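PDB 5DLY: plantazolicin methyltransferase BamL from Bacillus amyloliquefaciens subsp. plantarum, which probably transfers methyl groups from S-adenosylmethionine to the N-terminal amine of desmethylplantazolicin in the making of the antibiotic plantazolicin. Local coordinates for residues A[127-130]-A[131-134]; A[141-144]-A[145-149]; A[43-46]-A[47-51]; A[196-199]-A[200-204]; A[114-117]-A[118-122]. All coordinates share one frame; numbering follows the deposited sequence.

Contact 1 (A[127-130]-A[131-134]). With 5D7 (prop-2-en-1-yl 2-[(1S)-1-amino-4-carbamimidamidobutyl]-1,3-thiazole-4-carboxylate), chain B; SAH (S-adenosyl-L-homocysteine), chain C.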
# COMPACT_ATOMS: atom_id res chain seq x y z
N ILE A 127 1.67 4.91 8.16
CA ILE A 127 1.30 5.42 6.86
C ILE A 127 1.27 4.21 5.92
O ILE A 127 2.24 3.47 5.82
CB ILE A 127 2.29 6.52 6.38
CG1 ILE A 127 2.34 7.66 7.40
CG2 ILE A 127 1.89 7.01 4.99
CD1 ILE A 127 3.38 8.73 7.11
N PHE A 128 0.13 4.01 5.25
CA PHE A 128 -0.10 2.81 4.45
C PHE A 128 -0.22 3.20 2.98
O PHE A 128 -0.96 4.12 2.63
CB PHE A 128 -1.42 2.19 4.92
CG PHE A 128 -1.71 0.79 4.42
CD1 PHE A 128 -0.72 -0.16 4.23
CD2 PHE A 128 -3.05 0.41 4.21
CE1 PHE A 128 -1.04 -1.46 3.83
CE2 PHE A 128 -3.37 -0.87 3.81
CZ PHE A 128 -2.36 -1.81 3.62
N ILE A 129 0.55 2.53 2.12
CA ILE A 129 0.47 2.78 0.68
C ILE A 129 0.23 1.43 0.01
O ILE A 129 1.18 0.71 -0.34
CB ILE A 129 1.75 3.43 0.11
CG1 ILE A 129 2.23 4.61 0.98
CG2 ILE A 129 1.51 3.87 -1.31
CD1 ILE A 129 3.50 5.27 0.47
N HIS A 130 -1.04 1.08 -0.16
CA HIS A 130 -1.39 -0.27 -0.59
C HIS A 130 -1.82 -0.29 -2.05
O HIS A 130 -2.81 0.34 -2.44
CB HIS A 130 -2.53 -0.79 0.32
CG HIS A 130 -2.84 -2.25 0.14
ND1 HIS A 130 -2.02 -3.26 0.60
CD2 HIS A 130 -3.92 -2.86 -0.41
CE1 HIS A 130 -2.57 -4.43 0.31
NE2 HIS A 130 -3.73 -4.21 -0.29
N LEU A 131 -1.07 -1.06 -2.84
CA LEU A 131 -1.39 -1.32 -4.25
C LEU A 131 -1.60 -0.05 -5.09
O LEU A 131 -2.51 0.02 -5.94
CB LEU A 131 -2.54 -2.34 -4.36
CG LEU A 131 -2.38 -3.67 -3.60
CD1 LEU A 131 -3.61 -4.56 -3.76
CD2 LEU A 131 -1.11 -4.40 -4.03
N CYS A 132 -0.77 0.97 -4.86
CA CYS A 132 -0.90 2.21 -5.64
C CYS A 132 0.38 2.99 -5.92
O CYS A 132 0.33 3.98 -6.64
CB CYS A 132 -1.94 3.15 -5.01
SG CYS A 132 -1.54 3.75 -3.35
N PHE A 133 1.50 2.56 -5.34
CA PHE A 133 2.77 3.30 -5.46
C PHE A 133 3.16 3.62 -6.91
O PHE A 133 3.52 4.75 -7.23
CB PHE A 133 3.88 2.51 -4.76
CG PHE A 133 5.13 3.30 -4.47
CD1 PHE A 133 5.08 4.47 -3.73
CD2 PHE A 133 6.36 2.84 -4.92
CE1 PHE A 133 6.24 5.18 -3.45
CE2 PHE A 133 7.52 3.54 -4.63
CZ PHE A 133 7.46 4.71 -3.89
N GLY A 134 3.03 2.62 -7.78
CA GLY A 134 3.35 2.78 -9.21
C GLY A 134 2.45 3.72 -10.00
O GLY A 134 2.70 3.96 -11.18
O9 5D7 B . -2.62 -6.36 -6.54
C6 5D7 B . -2.88 -6.49 -7.73
O7 5D7 B . -2.79 -7.78 -8.37
C8 5D7 B . -2.26 -8.92 -7.69
C2 5D7 B . -3.34 -5.35 -8.55
N3 5D7 B . -3.67 -4.15 -8.00
C4 5D7 B . -4.07 -3.21 -8.87
S5 5D7 B . -4.06 -3.89 -10.47
C1 5D7 B . -3.49 -5.43 -9.94
CA 5D7 B . -4.51 -1.82 -8.66
N 5D7 B . -4.65 -1.62 -7.22
CB 5D7 B . -3.52 -0.80 -9.25
CG 5D7 B . -2.03 -1.10 -9.01
CD 5D7 B . -1.27 0.21 -8.96
NE 5D7 B . 0.16 -0.08 -8.88
CZ 5D7 B . 1.03 -0.28 -9.87
NH2 5D7 B . 2.24 -0.52 -9.62
NH1 5D7 B . 0.65 -0.20 -11.09
C3 5D7 B . -2.24 -10.08 -8.66
C5 5D7 B . -2.45 -11.31 -8.26
N SAH C . -5.09 1.66 -1.56
CA SAH C . -6.14 1.09 -2.47
CB SAH C . -5.73 1.31 -3.93
CG SAH C . -6.94 1.72 -4.77
SD SAH C . -6.58 1.75 -6.50
C SAH C . -6.30 -0.38 -2.22
O SAH C . -5.77 -0.92 -1.25
OXT SAH C . -6.96 -1.09 -2.97
C5' SAH C . -5.40 3.06 -6.64
C4' SAH C . -5.88 4.37 -6.04
O4' SAH C . -4.79 5.30 -6.00
C3' SAH C . -6.98 5.04 -6.87
O3' SAH C . -8.15 5.26 -6.06
C2' SAH C . -6.34 6.34 -7.36
O2' SAH C . -7.25 7.44 -7.50
C1' SAH C . -5.32 6.59 -6.27
N9 SAH C . -4.22 7.51 -6.64
C8 SAH C . -3.47 7.47 -7.76
N7 SAH C . -2.55 8.47 -7.76
C5 SAH C . -2.71 9.16 -6.62
C6 SAH C . -2.07 10.33 -6.01
N6 SAH C . -1.05 10.93 -6.65
N1 SAH C . -2.53 10.75 -4.80
C2 SAH C . -3.55 10.12 -4.18
N3 SAH C . -4.19 9.03 -4.68
C4 SAH C . -3.82 8.53 -5.88
O HOH W 1 1.68 0.67 -3.11
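Ile129 meets Cys132 and Phe133 where the chain turns off the end of a central sheet strand. The apolar part of the contact runs through Ile129 CG2, which lies 3.7 Å from Cys132 SG and comes obliquely to the Phe133 ring, 4.4 Å from its CD1. Cys132 SG stands between its own backbone N and carbonyl carbon (chi1 63°), which swings the sulfur back toward Ile129. Leu131, in a left-handed helical backbone conformation, lies alongside His130 and lays CG over one face of the imidazole, a CH-pi contact 3.7 Å from the ring centroid.

No direct hydrogen bond spans the turn. Water 1 bridges it instead, donating to Ile129 O at 2.8 Å and accepting from Phe133 N at 2.9 Å.

Two successive carbonyls are given to the ligands. His130 O takes a hydrogen bond from the amino group of S-adenosyl-L-homocysteine (SAH N, 2.8 Å), and Leu131 O takes one from the amine of the substrate analogue (5D7 N, 3.0 Å). The amine atom 5D7 N also sits 3.9 Å from SAH SD, a placement consistent with methyl transfer to it.

This is the loop that follows the fourth strand of a class I, Rossmann-like methyltransferase fold, where cofactor and acceptor pockets adjoin. Strand 124-130 lies between strands 62-66 and 154-160. Ile127 and Ile129 face helix 139-148, while Phe128 turns the other way, onto helix 23-56, and Gly134 N is held by Asp160 of strand 154-160.

Contact 2 (A[141-144]-A[145-149])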
# COMPACT_ATOMS: atom_id res chain seq x y z
N ALA A 141 9.31 12.05 -4.30
CA ALA A 141 8.82 13.25 -3.62
C ALA A 141 7.76 12.90 -2.58
O ALA A 141 7.78 13.42 -1.47
CB ALA A 141 8.27 14.26 -4.62
N ILE A 142 6.85 12.01 -2.95
CA ILE A 142 5.79 11.64 -2.01
C ILE A 142 6.37 10.94 -0.79
O ILE A 142 6.02 11.28 0.34
CB ILE A 142 4.70 10.78 -2.68
CG1 ILE A 142 3.84 11.68 -3.57
CG2 ILE A 142 3.83 10.08 -1.64
CD1 ILE A 142 2.99 10.94 -4.59
N VAL A 143 7.28 10.00 -1.00
CA VAL A 143 7.90 9.30 0.12
C VAL A 143 8.70 10.25 1.03
O VAL A 143 8.60 10.14 2.26
CB VAL A 143 8.76 8.10 -0.33
CG1 VAL A 143 9.48 7.49 0.87
CG2 VAL A 143 7.89 7.05 -1.00
N ASN A 144 9.50 11.15 0.45
CA ASN A 144 10.24 12.14 1.26
C ASN A 144 9.29 12.96 2.13
O ASN A 144 9.53 13.18 3.31
CB ASN A 144 11.04 13.10 0.36
CG ASN A 144 12.24 12.46 -0.32
OD1 ASN A 144 12.67 12.92 -1.38
ND2 ASN A 144 12.78 11.41 0.28
N THR A 145 8.18 13.39 1.53
CA THR A 145 7.15 14.12 2.27
C THR A 145 6.54 13.29 3.40
O THR A 145 6.40 13.78 4.53
CB THR A 145 6.07 14.61 1.29
OG1 THR A 145 6.65 15.60 0.44
CG2 THR A 145 4.89 15.22 2.05
N LEU A 146 6.19 12.04 3.11
CA LEU A 146 5.61 11.17 4.12
C LEU A 146 6.55 10.90 5.30
O LEU A 146 6.11 10.80 6.44
CB LEU A 146 5.10 9.87 3.49
CG LEU A 146 3.93 10.06 2.51
CD1 LEU A 146 3.64 8.76 1.78
CD2 LEU A 146 2.67 10.57 3.20
N ILE A 147 7.84 10.82 5.02
CA ILE A 147 8.81 10.65 6.10
C ILE A 147 8.75 11.81 7.12
O ILE A 147 8.90 11.58 8.32
CB ILE A 147 10.22 10.39 5.54
CG1 ILE A 147 10.24 8.99 4.91
CG2 ILE A 147 11.27 10.43 6.64
CD1 ILE A 147 11.49 8.66 4.12
N HIS A 148 8.48 13.03 6.64
CA HIS A 148 8.30 14.18 7.55
C HIS A 148 7.15 14.02 8.53
O HIS A 148 7.15 14.65 9.59
CB HIS A 148 8.06 15.49 6.79
CG HIS A 148 9.09 15.79 5.75
ND1 HIS A 148 10.44 15.68 5.99
CD2 HIS A 148 8.96 16.23 4.48
CE1 HIS A 148 11.11 16.02 4.90
NE2 HIS A 148 10.23 16.35 3.97
N LEU A 149 6.15 13.22 8.14
CA LEU A 149 4.95 13.01 8.94
C LEU A 149 5.04 11.82 9.89
O LEU A 149 4.12 11.58 10.66
CB LEU A 149 3.71 12.87 8.03
CG LEU A 149 3.15 14.15 7.42
CD1 LEU A 149 2.05 13.82 6.43
CD2 LEU A 149 2.63 15.08 8.51
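Ile142 and Leu146, one helical turn apart, lie side by side and point the same way, with Ile142 CG2 3.7 Å from Leu146 CD1. Leu146 CG is anti to its carbonyl carbon (chi1 -65°), leaning back along the helix so that it also rests 3.3 Å from Ile142 O. Val143 and Ile147 meet differently. Their side chains run at a slant to one another, touching more loosely through Val143 CG1 and Ile147 CD1 at 4.0 Å. Both pairs belong to helix 139-148, which packs against one face of the Rossmann-like sheet: Leu146 rests on Ile127 and Ile129 of strand 124-130, and Val143 and Ile147 reach Ile262 of strand 258-265. Ile142, at the cofactor end, lies close to the SAH-binding residues Asn112 and Ala113.

The backbone beneath is regular, with Leu146 N bonded to Ile142 O at 2.9 Å and Ile147 N to Val143 O at the same length. Toward the C-terminal end it slackens, the bond from His148 N to Asn144 O being weak at 3.5 Å. There the His148 imidazole folds back over the helix and presents a face to Asn144 O, which stands 3.2 Å above the ring plane, over its centre.

Contact 3 (A[43-46]-A[47-51])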
# COMPACT_ATOMS: atom_id res chain seq x y z
N ILE A 43 -5.03 -8.96 5.02
CA ILE A 43 -3.71 -9.51 5.30
C ILE A 43 -2.65 -8.41 5.42
O ILE A 43 -1.87 -8.38 6.37
CB ILE A 43 -3.32 -10.61 4.31
CG1 ILE A 43 -4.25 -11.79 4.51
CG2 ILE A 43 -1.86 -11.02 4.47
CD1 ILE A 43 -4.25 -12.77 3.36
N SER A 44 -2.65 -7.47 4.47
CA SER A 44 -1.73 -6.35 4.54
C SER A 44 -1.95 -5.48 5.77
O SER A 44 -0.97 -5.06 6.40
CB SER A 44 -1.82 -5.51 3.27
OG SER A 44 -1.42 -6.28 2.15
N ILE A 45 -3.21 -5.22 6.10
CA ILE A 45 -3.54 -4.40 7.29
C ILE A 45 -3.08 -5.11 8.57
O ILE A 45 -2.41 -4.51 9.41
CB ILE A 45 -5.04 -4.07 7.37
CG1 ILE A 45 -5.48 -3.20 6.18
CG2 ILE A 45 -5.37 -3.42 8.71
CD1 ILE A 45 -6.98 -3.14 5.96
N GLU A 46 -3.43 -6.39 8.71
CA GLU A 46 -3.04 -7.10 9.92
C GLU A 46 -1.52 -7.27 10.03
O GLU A 46 -0.98 -7.40 11.13
CB GLU A 46 -3.76 -8.45 10.05
CG GLU A 46 -5.28 -8.35 10.21
CD GLU A 46 -5.73 -7.57 11.44
OE1 GLU A 46 -4.95 -7.38 12.38
OE2 GLU A 46 -6.91 -7.14 11.47
N THR A 47 -0.84 -7.24 8.88
CA THR A 47 0.62 -7.32 8.87
C THR A 47 1.17 -6.05 9.51
O THR A 47 2.01 -6.15 10.39
CB THR A 47 1.18 -7.53 7.45
OG1 THR A 47 0.75 -8.80 6.96
CG2 THR A 47 2.71 -7.50 7.43
N PHE A 48 0.68 -4.88 9.11
CA PHE A 48 1.23 -3.67 9.74
C PHE A 48 0.82 -3.52 11.20
O PHE A 48 1.60 -3.02 12.01
CB PHE A 48 1.09 -2.38 8.89
CG PHE A 48 -0.30 -1.80 8.80
CD1 PHE A 48 -0.95 -1.27 9.92
CD2 PHE A 48 -0.92 -1.67 7.56
CE1 PHE A 48 -2.21 -0.68 9.80
CE2 PHE A 48 -2.17 -1.07 7.43
CZ PHE A 48 -2.82 -0.59 8.56
N LEU A 49 -0.39 -3.97 11.55
CA LEU A 49 -0.82 -3.95 12.95
C LEU A 49 0.01 -4.89 13.81
O LEU A 49 0.38 -4.54 14.94
CB LEU A 49 -2.31 -4.25 13.07
CG LEU A 49 -3.22 -3.18 12.47
CD1 LEU A 49 -4.65 -3.67 12.49
CD2 LEU A 49 -3.08 -1.85 13.19
N SER A 50 0.30 -6.08 13.29
CA SER A 50 1.12 -7.03 14.03
C SER A 50 2.54 -6.49 14.19
O SER A 50 3.12 -6.60 15.27
CB SER A 50 1.14 -8.39 13.35
OG SER A 50 2.01 -9.27 14.05
N PHE A 51 3.08 -5.89 13.13
CA PHE A 51 4.40 -5.30 13.17
C PHE A 51 4.48 -4.22 14.24
O PHE A 51 5.40 -4.21 15.05
CB PHE A 51 4.80 -4.71 11.80
CG PHE A 51 6.16 -4.06 11.80
CD1 PHE A 51 6.29 -2.70 12.11
CD2 PHE A 51 7.30 -4.79 11.48
CE1 PHE A 51 7.55 -2.09 12.11
CE2 PHE A 51 8.56 -4.18 11.48
CZ PHE A 51 8.68 -2.83 11.80
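Phe48 lies alongside Ile45 and turns one face of its ring to that residue's backbone: Ile45 O stands 3.4 Å above the ring plane, over its centre, and Ile45 CA makes a CH-pi contact with the same face. At the end of the ring, CZ meets Ile45 CG2 at 3.8 Å. The first torsion puts Phe48 CG between its backbone N and carbonyl carbon (chi1 74°), which brings the ring back over the preceding turn. Ile45 CG2 has a second neighbour in Leu49 CD1, 3.9 Å away. The same Leu49 CD1 also meets Glu46 OE1 at 3.7 Å, the two side chains crossing at a slant, with the Glu46 chain bent about CB-CG.

Thr47 grips Ile43 O twice. The hydroxyl OG1 donates at 2.7 Å and the backbone N at 2.9 Å, from opposite faces of the carbonyl plane, so a buried threonine hydroxyl is satisfied within its own helix.

All of this lies in the long helix 23-56, buried against the face of the methyltransferase sheet on which Phe128 projects. Further out, the Phe48 ring meets Phe128 edge-to-face and Thr47 touches Tyr157 of strand 154-160. The other flank is covered by helix 235-241, through Leu241 on Ile43 and Leu237 on Thr47. Two polar ends are fixed from outside, Glu46 OE2 by the hydroxyl of Tyr76 and Ser50 OG by Leu231 O.

Contact 4 (A[196-199]-A[200-204])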
# COMPACT_ATOMS: atom_id res chain seq x y z
N LYS A 196 14.27 -1.42 -3.82
CA LYS A 196 15.32 -1.45 -2.78
C LYS A 196 16.19 -0.20 -2.84
O LYS A 196 16.48 0.41 -1.80
CB LYS A 196 16.19 -2.70 -2.92
CG LYS A 196 15.64 -3.95 -2.27
CD LYS A 196 16.74 -5.01 -2.16
CE LYS A 196 16.34 -6.17 -1.25
NZ LYS A 196 16.18 -7.46 -1.98
N GLN A 197 16.59 0.18 -4.05
CA GLN A 197 17.40 1.38 -4.26
C GLN A 197 16.66 2.63 -3.81
O GLN A 197 17.23 3.50 -3.14
CB GLN A 197 17.83 1.51 -5.73
CG GLN A 197 18.93 2.55 -5.96
CD GLN A 197 20.13 2.38 -5.04
OE1 GLN A 197 20.69 1.29 -4.92
NE2 GLN A 197 20.53 3.47 -4.40
N LEU A 198 15.37 2.72 -4.15
CA LEU A 198 14.55 3.86 -3.76
C LEU A 198 14.46 4.00 -2.22
O LEU A 198 14.64 5.09 -1.69
CB LEU A 198 13.14 3.77 -4.38
CG LEU A 198 12.25 5.02 -4.36
CD1 LEU A 198 11.27 4.99 -5.52
CD2 LEU A 198 11.51 5.20 -3.04
N LEU A 199 14.18 2.89 -1.53
CA LEU A 199 14.03 2.93 -0.06
C LEU A 199 15.36 3.18 0.65
O LEU A 199 15.39 3.79 1.71
CB LEU A 199 13.33 1.67 0.47
CG LEU A 199 11.83 1.49 0.16
CD1 LEU A 199 11.17 0.61 1.21
CD2 LEU A 199 11.06 2.79 0.03
N HIS A 200 16.45 2.73 0.04
CA HIS A 200 17.78 3.07 0.53
C HIS A 200 18.03 4.57 0.45
O HIS A 200 18.44 5.19 1.43
CB HIS A 200 18.84 2.32 -0.27
CG HIS A 200 20.24 2.78 0.00
ND1 HIS A 200 20.80 2.73 1.26
CD2 HIS A 200 21.18 3.31 -0.82
CE1 HIS A 200 22.04 3.20 1.20
NE2 HIS A 200 22.29 3.56 -0.05
N VAL A 201 17.76 5.15 -0.71
CA VAL A 201 18.03 6.56 -0.97
C VAL A 201 17.23 7.50 -0.07
O VAL A 201 17.77 8.48 0.45
CB VAL A 201 17.87 6.87 -2.48
CG1 VAL A 201 17.82 8.36 -2.74
CG2 VAL A 201 19.02 6.23 -3.24
N VAL A 202 15.96 7.18 0.16
CA VAL A 202 15.09 8.05 0.95
C VAL A 202 15.29 7.89 2.47
O VAL A 202 14.79 8.71 3.24
CB VAL A 202 13.59 7.89 0.59
CG1 VAL A 202 13.36 8.14 -0.90
CG2 VAL A 202 13.06 6.52 1.01
N THR A 203 16.00 6.84 2.89
CA THR A 203 16.25 6.62 4.32
C THR A 203 17.69 6.84 4.77
O THR A 203 17.93 7.07 5.95
CB THR A 203 15.82 5.21 4.80
OG1 THR A 203 16.58 4.21 4.12
CG2 THR A 203 14.33 4.99 4.59
N LYS A 204 18.64 6.78 3.84
CA LYS A 204 20.07 6.79 4.22
C LYS A 204 20.55 8.06 4.95
O LYS A 204 21.51 7.99 5.72
CB LYS A 204 20.97 6.47 3.02
CG LYS A 204 21.00 7.53 1.93
CD LYS A 204 21.67 7.01 0.67
CE LYS A 204 21.90 8.13 -0.32
NZ LYS A 204 23.02 9.02 0.09
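Leu199 and Thr203 meet late in helix 192-203, a helix packed beside helix 139-148 and strands 209-214 and 258-265 of the Rossmann-like methyltransferase fold. This is the buried side, and its closest link is a hydroxyl bond. Thr203 OG1 donates to Leu199 O at 2.7 Å, tilted 15° from the carbonyl plane. The hydroxyl gets there because chi1 (62°) sets OG1 between the backbone N and the carbonyl carbon, facing the previous turn. The backbone bond from Thr203 N to the same oxygen is weak, at 3.3 Å, so the hydroxyl gives Leu199 O its shorter bond. Next to it, Val202 turns a methyl to each of two leucines on the preceding turn. Its CG1 is 4.1 Å from Leu198 CD2, and its CG2 is 4.3 Å from Leu199 CD2. Val202 continues onto Ile140 and Val143 of helix 139-148, whereas Leu199 is covered by Phe211, Val213 and Ile262.

The other side is partly exposed, and contacts there are few. Lys196 contributes little beyond its carbonyl, which accepts from His200 N at 3.0 Å. Gln197 and His200 run alongside each other with amide and ring nearly perpendicular, 81° between their planes. The Gln197 chain bends at CB-CG, carrying its amide forward, toward the following turn. There Gln197 NE2 comes to the imidazole edge, in the ring plane, 3.6 Å from His200 CD2, and rests 3.4 Å from Val201 CG2.

Contact 5 (A[114-117]-A[118-122])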
# COMPACT_ATOMS: atom_id res chain seq x y z
N GLU A 114 0.90 14.14 -2.87
CA GLU A 114 1.99 15.12 -2.76
C GLU A 114 1.65 16.27 -1.81
O GLU A 114 2.54 16.87 -1.22
CB GLU A 114 2.37 15.70 -4.12
CG GLU A 114 3.10 14.73 -5.04
CD GLU A 114 3.61 15.38 -6.32
OE1 GLU A 114 4.44 16.32 -6.23
OE2 GLU A 114 3.20 14.95 -7.40
N ASN A 115 0.36 16.58 -1.70
CA ASN A 115 -0.10 17.73 -0.93
C ASN A 115 -0.50 17.41 0.51
O ASN A 115 -1.08 18.25 1.19
CB ASN A 115 -1.28 18.38 -1.67
CG ASN A 115 -0.92 18.79 -3.07
OD1 ASN A 115 0.14 19.38 -3.30
ND2 ASN A 115 -1.79 18.48 -4.04
N ILE A 116 -0.15 16.22 0.98
CA ILE A 116 -0.63 15.73 2.28
C ILE A 116 -0.37 16.64 3.49
O ILE A 116 -1.20 16.72 4.39
CB ILE A 116 -0.17 14.26 2.54
CG1 ILE A 116 -0.89 13.65 3.75
CG2 ILE A 116 1.34 14.16 2.68
CD1 ILE A 116 -2.41 13.64 3.65
N MET A 117 0.77 17.34 3.50
CA MET A 117 1.13 18.16 4.68
C MET A 117 0.26 19.41 4.84
O MET A 117 0.33 20.08 5.87
CB MET A 117 2.63 18.47 4.71
CG MET A 117 3.47 17.26 5.11
SD MET A 117 5.24 17.57 5.32
CE MET A 117 5.30 18.23 6.98
N GLN A 118 -0.55 19.72 3.83
CA GLN A 118 -1.60 20.75 3.94
C GLN A 118 -2.81 20.28 4.75
O GLN A 118 -3.66 21.10 5.12
CB GLN A 118 -2.12 21.16 2.56
CG GLN A 118 -1.16 21.95 1.69
CD GLN A 118 -1.49 21.82 0.22
OE1 GLN A 118 -2.66 21.71 -0.18
NE2 GLN A 118 -0.45 21.84 -0.60
N TYR A 119 -2.90 18.97 4.99
CA TYR A 119 -4.12 18.36 5.53
C TYR A 119 -3.88 17.60 6.82
O TYR A 119 -4.82 17.33 7.57
CB TYR A 119 -4.80 17.47 4.48
CG TYR A 119 -5.16 18.26 3.27
CD1 TYR A 119 -6.23 19.16 3.30
CD2 TYR A 119 -4.41 18.15 2.09
CE1 TYR A 119 -6.55 19.92 2.20
CE2 TYR A 119 -4.73 18.91 0.98
CZ TYR A 119 -5.79 19.79 1.04
OH TYR A 119 -6.11 20.56 -0.05
N VAL A 120 -2.62 17.25 7.07
CA VAL A 120 -2.22 16.48 8.24
C VAL A 120 -0.98 17.13 8.84
O VAL A 120 0.05 17.29 8.16
CB VAL A 120 -1.93 15.00 7.88
CG1 VAL A 120 -1.44 14.23 9.11
CG2 VAL A 120 -3.17 14.34 7.30
N SER A 121 -1.09 17.52 10.10
CA SER A 121 0.03 18.13 10.82
C SER A 121 0.53 17.24 11.96
O SER A 121 1.73 17.18 12.21
CB SER A 121 -0.35 19.52 11.34
OG SER A 121 -1.63 19.50 11.95
N LYS A 122 -0.39 16.56 12.63
CA LYS A 122 -0.01 15.62 13.69
C LYS A 122 0.75 14.46 13.05
O LYS A 122 0.34 13.94 12.01
CB LYS A 122 -1.24 15.09 14.41
CG LYS A 122 -2.03 16.14 15.16
CD LYS A 122 -3.45 15.68 15.42
CE LYS A 122 -4.26 16.76 16.13
NZ LYS A 122 -3.78 17.01 17.52
O HOH W 2 1.72 19.41 8.04
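Asn115 and Gln118 span a 3-10 turn in the loop between strands 107-110 and 124-130, just past the SAH-binding residues Asn112 and Ala113 of the Rossmann-like fold. Their side chains run alongside each other with the two amide planes 26° apart. Gln118 extends back beside Asn115; Asn115 OD1 lies 3.7 Å from Gln118 NE2, while Asn115 ND2 bonds to Ser111 OG. The backbone closes the turn: Gln118 N donates to Asn115 O at 3.1 Å, coming from above the carbonyl plane. The Tyr119 ring slants past the same oxygen.

Ile116 is the buried member. Its O accepts from Tyr119 N at 2.9 Å, again from above the plane, and more weakly from Val120 N at 3.1 Å. With CG1 anti to the backbone N (chi1 -169°), its side chain reaches inward, and CD1 meets Val120 CG2 at 3.8 Å. Ile116 and Val120 both face strand 85-90, and Ile116 also touches helix 139-148.

Met117 lies on the exposed side, against His148. Water 2 bridges two carbonyls here, donating to both Met117 O and Val120 O at 2.7 Å.

From the N terminus the order is contact 3, contact 5, contact 1, contact 2 and contact 4. Each joins residues of one continuous stretch, so none closes a long loop, and they follow in series without nesting or crossing. Contact 1, at the end of the central strand 124-130, touches contacts 2 and 3 on opposite faces of the sheet, through Leu146 and Phe48. Contact 2 in turn meets contact 5, where Thr145 packs on Ile116, and contact 4, where Val143 packs on Val202. Contact 4 also reaches contact 1 directly through Leu198 and Phe133. Contact 3, on helix 23-56, touches neither contact 2, contact 4 nor contact 5.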